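Local structure of thioredoxin Reductase (Burkholderia cenocepacia, 4F82) at residues A46-V51 with I83-C88; L16-L21 with S40-V45; G70-A75 with L104-K109; S139-M144 with G160-S165. The protein probably acts as a thiol-specific peroxidase of the Prx5 peroxiredoxin subfamily, reducing hydrogen peroxide and organic hydroperoxides and so protecting the cell against oxidative stress. All blocks are in the same frame, centred on the assembly; numbering follows the deposited sequence. Where two conformers were deposited one is given.

Interaction 1: residues A46-V51 with I83-C88; sequences AGKRVV and IDEIWC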
loop_
_atom_site.group_PDB
_atom_site.type_symbol
_atom_site.label_atom_id
_atom_site.label_comp_id
_atom_site.label_asym_id
_atom_site.label_seq_id
_atom_site.Cartn_x
_atom_site.Cartn_y
_atom_site.Cartn_z
ATOM N N ALA A 46 8.841 25.078 -2.714
ATOM C CA ALA A 46 9.124 26.505 -2.893
ATOM C C ALA A 46 10.306 26.970 -2.041
ATOM O O ALA A 46 10.324 26.764 -0.816
ATOM C CB ALA A 46 7.896 27.361 -2.601
ATOM N N GLY A 47 11.299 27.561 -2.713
ATOM C CA GLY A 47 12.454 28.166 -2.075
ATOM C C GLY A 47 13.451 27.174 -1.499
ATOM O O GLY A 47 14.308 27.577 -0.693
ATOM N N LYS A 48 13.348 25.904 -1.907
ATOM C CA LYS A 48 14.241 24.853 -1.433
ATOM C C LYS A 48 14.976 24.156 -2.549
ATOM O O LYS A 48 14.561 24.208 -3.728
ATOM C CB LYS A 48 13.431 23.786 -0.702
ATOM C CG LYS A 48 12.493 24.334 0.315
ATOM C CD LYS A 48 11.812 23.172 1.023
ATOM C CE LYS A 48 10.897 23.657 2.144
ATOM N NZ LYS A 48 9.880 22.590 2.517
ATOM N N ARG A 49 16.063 23.485 -2.178
ATOM C CA ARG A 49 16.716 22.585 -3.093
ATOM C C ARG A 49 16.442 21.156 -2.564
ATOM O O ARG A 49 16.836 20.827 -1.447
ATOM C CB ARG A 49 18.190 22.953 -3.138
ATOM C CG ARG A 49 18.978 22.177 -4.123
ATOM C CD ARG A 49 20.318 22.877 -4.380
ATOM N NE ARG A 49 21.196 21.951 -5.067
ATOM C CZ ARG A 49 21.210 21.795 -6.388
ATOM N NH1 ARG A 49 20.410 22.544 -7.146
ATOM N NH2 ARG A 49 22.031 20.913 -6.950
ATOM N N VAL A 50 15.734 20.343 -3.362
ATOM C CA VAL A 50 15.124 19.075 -2.902
ATOM C C VAL A 50 15.522 17.894 -3.794
ATOM O O VAL A 50 15.403 17.970 -5.005
ATOM C CB VAL A 50 13.584 19.191 -2.933
ATOM C CG1 VAL A 50 12.881 17.864 -2.517
ATOM C CG2 VAL A 50 13.120 20.335 -2.057
ATOM N N VAL A 51 15.995 16.808 -3.201
ATOM C CA VAL A 51 16.135 15.567 -3.948
ATOM C C VAL A 51 14.879 14.749 -3.752
ATOM O O VAL A 51 14.487 14.496 -2.610
ATOM C CB VAL A 51 17.338 14.697 -3.437
ATOM C CG1 VAL A 51 17.310 13.302 -4.102
ATOM C CG2 VAL A 51 18.695 15.402 -3.670
ATOM N N ILE A 83 21.589 20.452 -0.299
ATOM C CA ILE A 83 20.225 19.936 -0.424
ATOM C C ILE A 83 19.454 20.189 0.862
ATOM O O ILE A 83 19.914 19.815 1.952
ATOM C CB ILE A 83 20.207 18.386 -0.744
ATOM C CG1 ILE A 83 20.936 18.104 -2.080
ATOM C CG2 ILE A 83 18.758 17.802 -0.669
ATOM C CD1 ILE A 83 20.267 18.731 -3.344
ATOM N N ASP A 84 18.271 20.788 0.742
ATOM C CA ASP A 84 17.471 21.158 1.912
ATOM C C ASP A 84 16.652 20.009 2.435
ATOM O O ASP A 84 16.560 19.820 3.668
ATOM C CB ASP A 84 16.526 22.299 1.553
ATOM C CG ASP A 84 17.264 23.588 1.313
ATOM O OD1 ASP A 84 18.104 23.928 2.168
ATOM O OD2 ASP A 84 17.007 24.257 0.274
ATOM N N GLU A 85 16.046 19.271 1.505
ATOM C CA GLU A 85 15.239 18.084 1.839
ATOM C C GLU A 85 15.442 16.907 0.907
ATOM O O GLU A 85 15.687 17.071 -0.307
ATOM C CB GLU A 85 13.745 18.413 1.890
ATOM C CG GLU A 85 13.431 19.507 2.918
ATOM C CD GLU A 85 11.959 19.856 2.998
ATOM O OE1 GLU A 85 11.626 20.812 3.732
ATOM O OE2 GLU A 85 11.125 19.197 2.326
ATOM N N ILE A 86 15.299 15.715 1.477
ATOM C CA ILE A 86 15.286 14.488 0.665
ATOM C C ILE A 86 13.924 13.821 0.834
ATOM O O ILE A 86 13.528 13.489 1.949
ATOM C CB ILE A 86 16.365 13.498 1.108
ATOM C CG1 ILE A 86 17.775 14.083 0.959
ATOM C CG2 ILE A 86 16.297 12.240 0.267
ATOM C CD1 ILE A 86 18.837 13.371 1.895
ATOM N N TRP A 87 13.184 13.652 -0.255
ATOM C CA TRP A 87 11.897 12.963 -0.171
ATOM C C TRP A 87 11.946 11.582 -0.807
ATOM O O TRP A 87 12.561 11.381 -1.847
ATOM C CB TRP A 87 10.839 13.731 -0.943
ATOM C CG TRP A 87 10.576 15.153 -0.538
ATOM C CD1 TRP A 87 11.191 15.917 0.432
ATOM C CD2 TRP A 87 9.628 15.981 -1.177
ATOM N NE1 TRP A 87 10.632 17.201 0.445
ATOM C CE2 TRP A 87 9.683 17.262 -0.554
ATOM C CE3 TRP A 87 8.715 15.759 -2.232
ATOM C CZ2 TRP A 87 8.827 18.310 -0.926
ATOM C CZ3 TRP A 87 7.875 16.813 -2.617
ATOM C CH2 TRP A 87 7.940 18.073 -1.957
ATOM N N CYS A 88 11.299 10.626 -0.180
ATOM C CA CYS A 88 11.015 9.350 -0.847
ATOM C C CYS A 88 9.550 9.367 -1.295
ATOM O O CYS A 88 8.634 9.448 -0.466
ATOM C CB CYS A 88 11.261 8.182 0.093
ATOM S SG CYS A 88 10.736 6.575 -0.614
HETATM O O HOH W 1 17.130 26.975 0.511
#
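Backbone bonds between R49-V51 and D84-W87 show how two parallel strands find their register. V51 lies between two of them: its N donates to E85 O (2.9 Å) and its O accepts from W87 N (2.8 Å). Where the pairing begins, R49 is held twice by D84. R49 O receives D84 N at 2.6 Å, together with a weak bond from E85 N, while R49 N donates to D84 OD2 at 2.7 Å with an N-H...O angle of 165°. A water bonded to both D84 OD2 and G47 O ties the preceding turn to the same carboxylate. Charged groups take over on the side of the sheet carrying V50 and E85. K48 NZ forms a salt bridge with E85 OE1 (2.8 Å), approaching from above the carboxylate plane, and also bonds to Q44 O. The other oxygen, E85 OE2, takes the indole N-H of W87 in the ring plane and on its anti lone pair, and pairs with R111 as well. Apolar contacts complete the set. V50 CG1 lies over one face of the W87 indole in a CH-pi contact, 3.7 Å from the centroid of the five-membered ring. On the V51 side, V51 CG2 meets I83 CD1 at 3.7 Å. The paired strands, linked through helix 61-80, form a beta-alpha-beta unit, the building block of thioredoxin-like folds.

Interaction 2: residues L16-L21 with S40-V45; sequences LPDAQL and SVRDQV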
loop_
_atom_site.group_PDB
_atom_site.type_symbol
_atom_site.label_atom_id
_atom_site.label_comp_id
_atom_site.label_asym_id
_atom_site.label_seq_id
_atom_site.Cartn_x
_atom_site.Cartn_y
_atom_site.Cartn_z
ATOM N N LEU A 16 8.171 21.511 -11.865
ATOM C CA LEU A 16 7.534 20.396 -11.159
ATOM C C LEU A 16 6.008 20.628 -11.079
ATOM O O LEU A 16 5.562 21.720 -10.685
ATOM C CB LEU A 16 8.151 20.306 -9.753
ATOM C CG LEU A 16 8.110 19.045 -8.915
ATOM C CD1 LEU A 16 8.809 17.925 -9.691
ATOM C CD2 LEU A 16 8.772 19.283 -7.523
ATOM N N PRO A 17 5.192 19.636 -11.490
ATOM C CA PRO A 17 3.733 19.815 -11.364
ATOM C C PRO A 17 3.272 19.796 -9.911
ATOM O O PRO A 17 3.954 19.209 -9.046
ATOM C CB PRO A 17 3.151 18.609 -12.112
ATOM C CG PRO A 17 4.252 17.561 -12.048
ATOM C CD PRO A 17 5.536 18.375 -12.164
ATOM N N ASP A 18 2.158 20.467 -9.620
ATOM C CA ASP A 18 1.628 20.417 -8.257
ATOM C C ASP A 18 0.883 19.106 -8.125
ATOM O O ASP A 18 0.446 18.549 -9.139
ATOM C CB ASP A 18 0.673 21.578 -7.966
ATOM C CG ASP A 18 0.616 21.942 -6.479
ATOM O OD1 ASP A 18 1.348 21.342 -5.647
ATOM O OD2 ASP A 18 -0.153 22.869 -6.124
ATOM N N ALA A 19 0.769 18.626 -6.885
ATOM C CA ALA A 19 -0.077 17.479 -6.520
ATOM C C ALA A 19 -0.250 17.493 -5.020
ATOM O O ALA A 19 0.471 18.207 -4.313
ATOM C CB ALA A 19 0.572 16.153 -6.956
ATOM N N GLN A 20 -1.213 16.719 -4.510
ATOM C CA GLN A 20 -1.352 16.613 -3.075
ATOM C C GLN A 20 -0.718 15.316 -2.579
ATOM O O GLN A 20 -1.096 14.218 -2.989
ATOM C CB GLN A 20 -2.834 16.758 -2.623
ATOM C CG GLN A 20 -3.050 16.539 -1.127
ATOM C CD GLN A 20 -4.510 16.751 -0.729
ATOM O OE1 GLN A 20 -5.328 15.826 -0.796
ATOM N NE2 GLN A 20 -4.838 17.968 -0.317
ATOM N N LEU A 21 0.249 15.456 -1.678
ATOM C CA LEU A 21 0.907 14.306 -1.077
ATOM C C LEU A 21 0.547 14.311 0.403
ATOM O O LEU A 21 0.071 15.317 0.920
ATOM C CB LEU A 21 2.427 14.412 -1.245
ATOM C CG LEU A 21 3.021 14.339 -2.660
ATOM C CD1 LEU A 21 4.561 14.440 -2.671
ATOM C CD2 LEU A 21 2.578 13.068 -3.329
ATOM N N SER A 40 1.032 20.344 -0.393
ATOM C CA SER A 40 1.151 20.648 -1.822
ATOM C C SER A 40 2.601 20.464 -2.243
ATOM O O SER A 40 3.504 20.931 -1.553
ATOM C CB SER A 40 0.692 22.091 -2.094
ATOM O OG SER A 40 1.328 22.663 -3.234
ATOM N N VAL A 41 2.833 19.787 -3.366
ATOM C CA VAL A 41 4.205 19.609 -3.857
ATOM C C VAL A 41 4.878 20.972 -4.129
ATOM O O VAL A 41 6.014 21.223 -3.699
ATOM C CB VAL A 41 4.226 18.743 -5.131
ATOM C CG1 VAL A 41 5.621 18.744 -5.795
ATOM C CG2 VAL A 41 3.839 17.302 -4.778
ATOM N N ARG A 42 4.194 21.853 -4.851
ATOM C CA ARG A 42 4.840 23.085 -5.232
ATOM C C ARG A 42 5.036 23.937 -3.987
ATOM O O ARG A 42 6.112 24.514 -3.803
ATOM C CB ARG A 42 4.081 23.788 -6.372
ATOM C CG ARG A 42 4.266 23.017 -7.690
ATOM C CD ARG A 42 3.957 23.833 -8.943
ATOM N NE ARG A 42 4.730 25.075 -9.039
ATOM C CZ ARG A 42 5.966 25.168 -9.538
ATOM N NH1 ARG A 42 6.615 24.079 -9.970
ATOM N NH2 ARG A 42 6.565 26.354 -9.601
ATOM N N ASP A 43 4.051 23.957 -3.092
ATOM C CA ASP A 43 4.229 24.678 -1.816
ATOM C C ASP A 43 5.422 24.220 -0.951
ATOM O O ASP A 43 6.105 25.046 -0.351
ATOM C CB ASP A 43 2.939 24.680 -0.973
ATOM C CG ASP A 43 1.850 25.578 -1.563
ATOM O OD1 ASP A 43 2.147 26.355 -2.508
ATOM O OD2 ASP A 43 0.695 25.507 -1.075
ATOM N N GLN A 44 5.660 22.917 -0.901
ATOM C CA GLN A 44 6.733 22.326 -0.101
ATOM C C GLN A 44 8.121 22.400 -0.752
ATOM O O GLN A 44 9.112 22.234 -0.048
ATOM C CB GLN A 44 6.444 20.833 0.186
ATOM C CG GLN A 44 5.245 20.593 1.083
ATOM C CD GLN A 44 5.536 20.981 2.512
ATOM O OE1 GLN A 44 6.620 20.683 3.043
ATOM N NE2 GLN A 44 4.587 21.669 3.140
ATOM N N VAL A 45 8.200 22.574 -2.072
ATOM C CA VAL A 45 9.503 22.742 -2.734
ATOM C C VAL A 45 9.824 24.207 -2.933
ATOM O O VAL A 45 10.973 24.566 -3.255
ATOM C CB VAL A 45 9.637 21.998 -4.081
ATOM C CG1 VAL A 45 9.282 20.537 -3.914
ATOM C CG2 VAL A 45 8.776 22.656 -5.177
#
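D18 and S40 meet because both side chains swing their first branch away from their own backbone N: D18 CG is anti to it (chi1 -153°), and S40 OG, in the conformer described, lies anti likewise. D18 OD1 consequently takes two bonds. In this conformer S40 OG donates to its syn lone pair at 2.8 Å, and R42 N reaches D18 OD1 at 3.0 Å from above the carboxylate plane along an almost straight line, 178° at the hydrogen. The same S40 OG accepts from D43 N, the capping bond of an N-cap serine at the start of helix 41-45; a second deposited conformer of S40 makes both bonds of its hydroxyl less certain. A carboxylate beside the first turn should be favoured by the partial positive charge of a helix N terminus. The adjoining backbone is also engaged, with V41 N donating to A19 O at 3.0 Å. Just before the helix, Q20 and S40 form a non-hydrogen-bonded antiparallel pair, the last step of the pairing between strands 20-25 and 35-40. R42 carries the polar contact to the other end of the segment. A bend at chi3 (56°) turns NE out of the extended line, and NH1 donates to a lone pair of L16 O at 2.7 Å while also bonding G149 O. V41 is the apolar centre. Its CG1 touches L16 CD2 and its CG2 touches L21 CD1, each at 3.6 Å, while V45 CG1 approaches the same L16 methyl at 3.9 Å. F120 of helix 119-124 packs against V41 and A19.

Interaction 3: residues G70-A75 with L104-K109; sequences GYVEHA and LHTAGK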
loop_
_atom_site.group_PDB
_atom_site.type_symbol
_atom_site.label_atom_id
_atom_site.label_comp_id
_atom_site.label_asym_id
_atom_site.label_seq_id
_atom_site.Cartn_x
_atom_site.Cartn_y
_atom_site.Cartn_z
ATOM N N GLY A 70 20.380 3.835 1.401
ATOM C CA GLY A 70 21.413 4.663 0.786
ATOM C C GLY A 70 21.134 6.156 1.034
ATOM O O GLY A 70 22.045 6.933 1.330
ATOM N N TYR A 71 19.875 6.568 0.928
ATOM C CA TYR A 71 19.588 7.979 1.213
ATOM C C TYR A 71 19.709 8.348 2.698
ATOM O O TYR A 71 20.237 9.404 3.026
ATOM C CB TYR A 71 18.250 8.395 0.599
ATOM C CG TYR A 71 18.387 8.609 -0.896
ATOM C CD1 TYR A 71 18.898 9.821 -1.391
ATOM C CD2 TYR A 71 18.043 7.598 -1.809
ATOM C CE1 TYR A 71 19.053 10.034 -2.761
ATOM C CE2 TYR A 71 18.195 7.804 -3.204
ATOM C CZ TYR A 71 18.714 9.016 -3.656
ATOM O OH TYR A 71 18.860 9.269 -5.018
ATOM N N VAL A 72 19.230 7.484 3.593
ATOM C CA VAL A 72 19.414 7.734 5.032
ATOM C C VAL A 72 20.909 7.833 5.306
ATOM O O VAL A 72 21.380 8.734 6.024
ATOM C CB VAL A 72 18.723 6.619 5.869
ATOM C CG1 VAL A 72 19.148 6.622 7.382
ATOM C CG2 VAL A 72 17.192 6.722 5.695
ATOM N N GLU A 73 21.665 6.934 4.682
ATOM C CA GLU A 73 23.105 6.884 4.877
ATOM C C GLU A 73 23.831 8.115 4.339
ATOM O O GLU A 73 24.796 8.596 4.960
ATOM C CB GLU A 73 23.679 5.577 4.305
ATOM C CG GLU A 73 23.467 4.406 5.271
ATOM C CD GLU A 73 23.557 3.042 4.591
ATOM O OE1 GLU A 73 24.265 2.921 3.562
ATOM O OE2 GLU A 73 22.903 2.087 5.079
ATOM N N HIS A 74 23.350 8.637 3.206
ATOM C CA HIS A 74 23.976 9.790 2.560
ATOM C C HIS A 74 23.354 11.120 2.989
ATOM O O HIS A 74 23.740 12.166 2.491
ATOM C CB HIS A 74 23.859 9.698 1.018
ATOM C CG HIS A 74 24.851 8.774 0.370
ATOM N ND1 HIS A 74 24.758 7.401 0.450
ATOM C CD2 HIS A 74 25.927 9.035 -0.410
ATOM C CE1 HIS A 74 25.752 6.853 -0.236
ATOM N NE2 HIS A 74 26.468 7.824 -0.771
ATOM N N ALA A 75 22.378 11.105 3.896
ATOM C CA ALA A 75 21.620 12.335 4.088
ATOM C C ALA A 75 22.504 13.486 4.576
ATOM O O ALA A 75 22.343 14.628 4.121
ATOM C CB ALA A 75 20.447 12.109 5.021
ATOM N N LEU A 104 12.651 2.039 8.952
ATOM C CA LEU A 104 13.938 2.356 8.300
ATOM C C LEU A 104 14.688 3.551 8.913
ATOM O O LEU A 104 15.718 3.975 8.374
ATOM C CB LEU A 104 13.726 2.616 6.794
ATOM C CG LEU A 104 13.121 1.472 5.955
ATOM C CD1 LEU A 104 12.799 1.993 4.561
ATOM C CD2 LEU A 104 14.067 0.285 5.872
ATOM N N HIS A 105 14.193 4.092 10.033
ATOM C CA HIS A 105 14.877 5.184 10.766
ATOM C C HIS A 105 15.145 6.435 9.956
ATOM O O HIS A 105 16.234 7.014 10.027
ATOM C CB HIS A 105 16.173 4.689 11.398
ATOM C CG HIS A 105 15.966 3.500 12.274
ATOM N ND1 HIS A 105 15.226 3.559 13.440
ATOM C CD2 HIS A 105 16.343 2.207 12.133
ATOM C CE1 HIS A 105 15.181 2.359 13.989
ATOM N NE2 HIS A 105 15.845 1.519 13.212
ATOM N N THR A 106 14.125 6.864 9.219
ATOM C CA THR A 106 14.232 7.958 8.278
ATOM C C THR A 106 13.996 9.335 8.914
ATOM O O THR A 106 14.259 10.367 8.286
ATOM C CB THR A 106 13.192 7.763 7.179
ATOM O OG1 THR A 106 11.864 7.841 7.745
ATOM C CG2 THR A 106 13.365 6.401 6.530
ATOM N N ALA A 107 13.496 9.354 10.149
ATOM C CA ALA A 107 13.084 10.620 10.796
ATOM C C ALA A 107 14.181 11.680 10.701
ATOM O O ALA A 107 15.328 11.415 11.062
ATOM C CB ALA A 107 12.717 10.399 12.234
ATOM N N GLY A 108 13.838 12.857 10.184
ATOM C CA GLY A 108 14.804 13.946 10.087
ATOM C C GLY A 108 15.812 13.780 8.947
ATOM O O GLY A 108 16.668 14.634 8.760
ATOM N N LYS A 109 15.742 12.695 8.182
ATOM C CA LYS A 109 16.692 12.502 7.079
ATOM C C LYS A 109 16.011 12.381 5.736
ATOM O O LYS A 109 16.452 12.957 4.757
ATOM C CB LYS A 109 17.622 11.301 7.333
ATOM C CG LYS A 109 18.328 11.378 8.698
ATOM C CD LYS A 109 19.696 10.715 8.669
ATOM C CE LYS A 109 20.388 10.784 10.041
ATOM N NZ LYS A 109 19.600 10.063 11.093
#
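Behind V72 and A75, which face the 104-109 loop, G70 O is gripped by two donors of H74: the backbone N and the imidazole ND1, each at 2.9 Å. They arrive from opposite faces of the carbonyl plane, and the ND1 bond ties the ring back onto its own helical turn. Across the contact, methyls and methylenes meet each other or a backbone carbonyl oxygen. V72 sends its two methyls to different parts of the loop: CG2 meets T106 CG2 at 3.9 Å, the two side chains crossing at about a right angle, while CG1 comes within 4.0 Å of H105 O. T106 presents this methyl because OG1 takes the crowded position between N and C (chi1 64°), from which it bonds G101 O of the preceding helix. One turn on, A75 CB touches K109 CB at 3.7 Å. The aliphatic part of K109 continues across the helix surface, with CD lying 3.7 Å from V72 O. The loop keeps its own shape. H105, with positive phi, is the C-prime residue of a Schellman motif ending helix 94-103, and K109 N donates to T106 O at 2.8 Å. The side chain of L104 comes within about 7 Å of that of C63, the predicted peroxidatic cysteine. None of these polar bonds joins 70-75 to 104-109, which meet by van der Waals packing that depends on fit.

Interaction 4: residues S139-M144 with G160-S165; sequences SLRYAM and GKFEVS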
loop_
_atom_site.group_PDB
_atom_site.type_symbol
_atom_site.label_atom_id
_atom_site.label_comp_id
_atom_site.label_asym_id
_atom_site.label_seq_id
_atom_site.Cartn_x
_atom_site.Cartn_y
_atom_site.Cartn_z
ATOM N N SER A 139 4.891 3.651 -9.057
ATOM C CA SER A 139 5.885 4.559 -9.675
ATOM C C SER A 139 7.047 3.792 -10.314
ATOM O O SER A 139 7.434 2.723 -9.833
ATOM C CB SER A 139 6.444 5.524 -8.618
ATOM O OG SER A 139 7.312 6.496 -9.220
ATOM N N LEU A 140 7.608 4.329 -11.407
ATOM C CA LEU A 140 8.942 3.917 -11.847
ATOM C C LEU A 140 9.896 4.281 -10.732
ATOM O O LEU A 140 9.569 5.165 -9.873
ATOM C CB LEU A 140 9.368 4.642 -13.152
ATOM C CG LEU A 140 8.606 4.187 -14.397
ATOM C CD1 LEU A 140 8.831 5.141 -15.549
ATOM C CD2 LEU A 140 9.024 2.753 -14.775
ATOM N N ARG A 141 11.077 3.669 -10.758
ATOM C CA ARG A 141 12.142 4.088 -9.841
ATOM C C ARG A 141 12.947 5.255 -10.465
ATOM O O ARG A 141 13.423 5.142 -11.603
ATOM C CB ARG A 141 13.073 2.904 -9.525
ATOM C CG ARG A 141 13.942 3.141 -8.262
ATOM C CD ARG A 141 14.957 1.998 -8.042
ATOM N NE ARG A 141 14.277 0.711 -7.897
ATOM C CZ ARG A 141 13.752 0.230 -6.766
ATOM N NH1 ARG A 141 13.786 0.945 -5.637
ATOM N NH2 ARG A 141 13.153 -0.960 -6.778
ATOM N N TYR A 142 13.099 6.368 -9.740
ATOM C CA TYR A 142 13.883 7.494 -10.275
ATOM C C TYR A 142 14.487 8.373 -9.196
ATOM O O TYR A 142 14.136 8.293 -8.022
ATOM C CB TYR A 142 12.986 8.365 -11.167
ATOM C CG TYR A 142 11.885 9.017 -10.361
ATOM C CD1 TYR A 142 12.073 10.257 -9.749
ATOM C CD2 TYR A 142 10.666 8.382 -10.205
ATOM C CE1 TYR A 142 11.056 10.847 -8.988
ATOM C CE2 TYR A 142 9.636 8.958 -9.452
ATOM C CZ TYR A 142 9.846 10.185 -8.853
ATOM O OH TYR A 142 8.811 10.724 -8.131
ATOM N N ALA A 143 15.383 9.266 -9.592
ATOM C CA ALA A 143 15.697 10.364 -8.694
ATOM C C ALA A 143 15.810 11.653 -9.488
ATOM O O ALA A 143 16.318 11.658 -10.634
ATOM C CB ALA A 143 16.986 10.103 -7.844
ATOM N N MET A 144 15.307 12.734 -8.901
ATOM C CA MET A 144 15.468 14.062 -9.487
ATOM C C MET A 144 15.860 15.098 -8.451
ATOM O O MET A 144 15.551 14.971 -7.258
ATOM C CB MET A 144 14.185 14.494 -10.201
ATOM C CG MET A 144 12.926 14.434 -9.353
ATOM S SD MET A 144 11.487 14.746 -10.407
ATOM C CE MET A 144 10.180 14.561 -9.184
ATOM N N GLY A 160 12.850 -2.484 -13.548
ATOM C CA GLY A 160 13.595 -3.524 -12.850
ATOM C C GLY A 160 15.071 -3.220 -12.669
ATOM O O GLY A 160 15.802 -4.048 -12.122
ATOM N N LYS A 161 15.521 -2.051 -13.127
ATOM C CA LYS A 161 16.898 -1.639 -12.923
ATOM C C LYS A 161 17.089 -0.622 -11.769
ATOM O O LYS A 161 16.146 0.080 -11.369
ATOM C CB LYS A 161 17.484 -1.086 -14.245
ATOM C CG LYS A 161 17.365 -2.065 -15.440
ATOM C CD LYS A 161 17.933 -3.428 -15.114
ATOM C CE LYS A 161 18.263 -4.200 -16.422
ATOM N NZ LYS A 161 19.167 -5.337 -16.168
ATOM N N PHE A 162 18.319 -0.592 -11.240
ATOM C CA PHE A 162 18.724 0.264 -10.119
ATOM C C PHE A 162 20.202 0.669 -10.282
ATOM O O PHE A 162 21.091 0.288 -9.487
ATOM C CB PHE A 162 18.478 -0.451 -8.775
ATOM C CG PHE A 162 18.789 0.390 -7.562
ATOM C CD1 PHE A 162 18.359 1.714 -7.478
ATOM C CD2 PHE A 162 19.490 -0.154 -6.488
ATOM C CE1 PHE A 162 18.619 2.494 -6.330
ATOM C CE2 PHE A 162 19.748 0.609 -5.352
ATOM C CZ PHE A 162 19.309 1.937 -5.271
ATOM N N GLU A 163 20.466 1.437 -11.331
ATOM C CA GLU A 163 21.835 1.825 -11.667
ATOM C C GLU A 163 22.044 3.344 -11.643
ATOM O O GLU A 163 23.189 3.808 -11.689
ATOM C CB GLU A 163 22.251 1.230 -13.024
ATOM N N VAL A 164 20.971 4.136 -11.530
ATOM C CA VAL A 164 21.151 5.620 -11.603
ATOM C C VAL A 164 20.428 6.459 -10.541
ATOM O O VAL A 164 20.680 7.690 -10.432
ATOM C CB VAL A 164 20.753 6.162 -13.016
ATOM C CG1 VAL A 164 21.624 5.513 -14.127
ATOM C CG2 VAL A 164 19.222 5.903 -13.296
ATOM N N SER A 165 19.503 5.839 -9.779
ATOM C CA SER A 165 18.652 6.600 -8.827
ATOM C C SER A 165 19.098 6.435 -7.386
ATOM O O SER A 165 18.469 6.969 -6.467
ATOM C CB SER A 165 17.185 6.153 -8.924
ATOM O OG SER A 165 17.065 4.736 -8.660
HETATM O O HOH W 2 14.036 -0.636 -10.412
#
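A143, on strand 137-147, passes S165 at the end of an irregular loop with their CA atoms 4.8 Å apart, yet the two segments do not pair as strands. The approach is instead one of side chain to backbone: S165 CB rests 3.5 Å from Y142 C and 3.7 Å from A143 N. S165 OG, in turn, sits 3.5 Å from R141 CD and bonds E157 OE2, while S165 O receives H67 NE2 and Y71 OH of helix 61-80. The serine is thus fixed at both its polar oxygens while its methylene packs on the strand. R141 also reaches toward the loop. Its CG is anti to the backbone N (chi1 -163°), and a bend at chi3 (-59°) then turns NE aside. The R141 side chain comes within about 3 Å of that of C63, the predicted sulfenic acid cysteine, and R141 NH1 bonds H67 ND1. This is consistent with the active-site arginine of peroxiredoxins, which accompanies the reactive cysteine in the thioredoxin-like fold. F162 walls the methylene part of that arginine, its CD1 lying 3.5 Å from R141 CD. The guanidinium and phenyl planes stand 58° apart, and with R141 CZ 5.4 Å from the ring centroid any cation-pi attraction is weak at most. F162 also meets the H67 ring. A water in the guanidinium plane accepts from R141 NE at 2.9 Å; its approach to K161 O is too short to be trusted as a bond.

Taken together, the four contacts show chemistry following position. Interactions 1 and 2 are the larger and the richer in hydrogen bonds, one between strands and one at a helix start, and they share a seam where the W87 indole packs against V45, Q44 and L21. Interaction 3 shares the beta-alpha-beta unit with interaction 1, its Y71 and A75 packing against I86, but it joins helix to loop by van der Waals contact. Interaction 4 is equally modest in area and lies nearest the predicted active site; it meets interaction 3 through Y71, which also packs on A143. All four mix buried and exposed residues. Interactions 2 and 3 do not touch, their nearest atoms being about 13 Å apart.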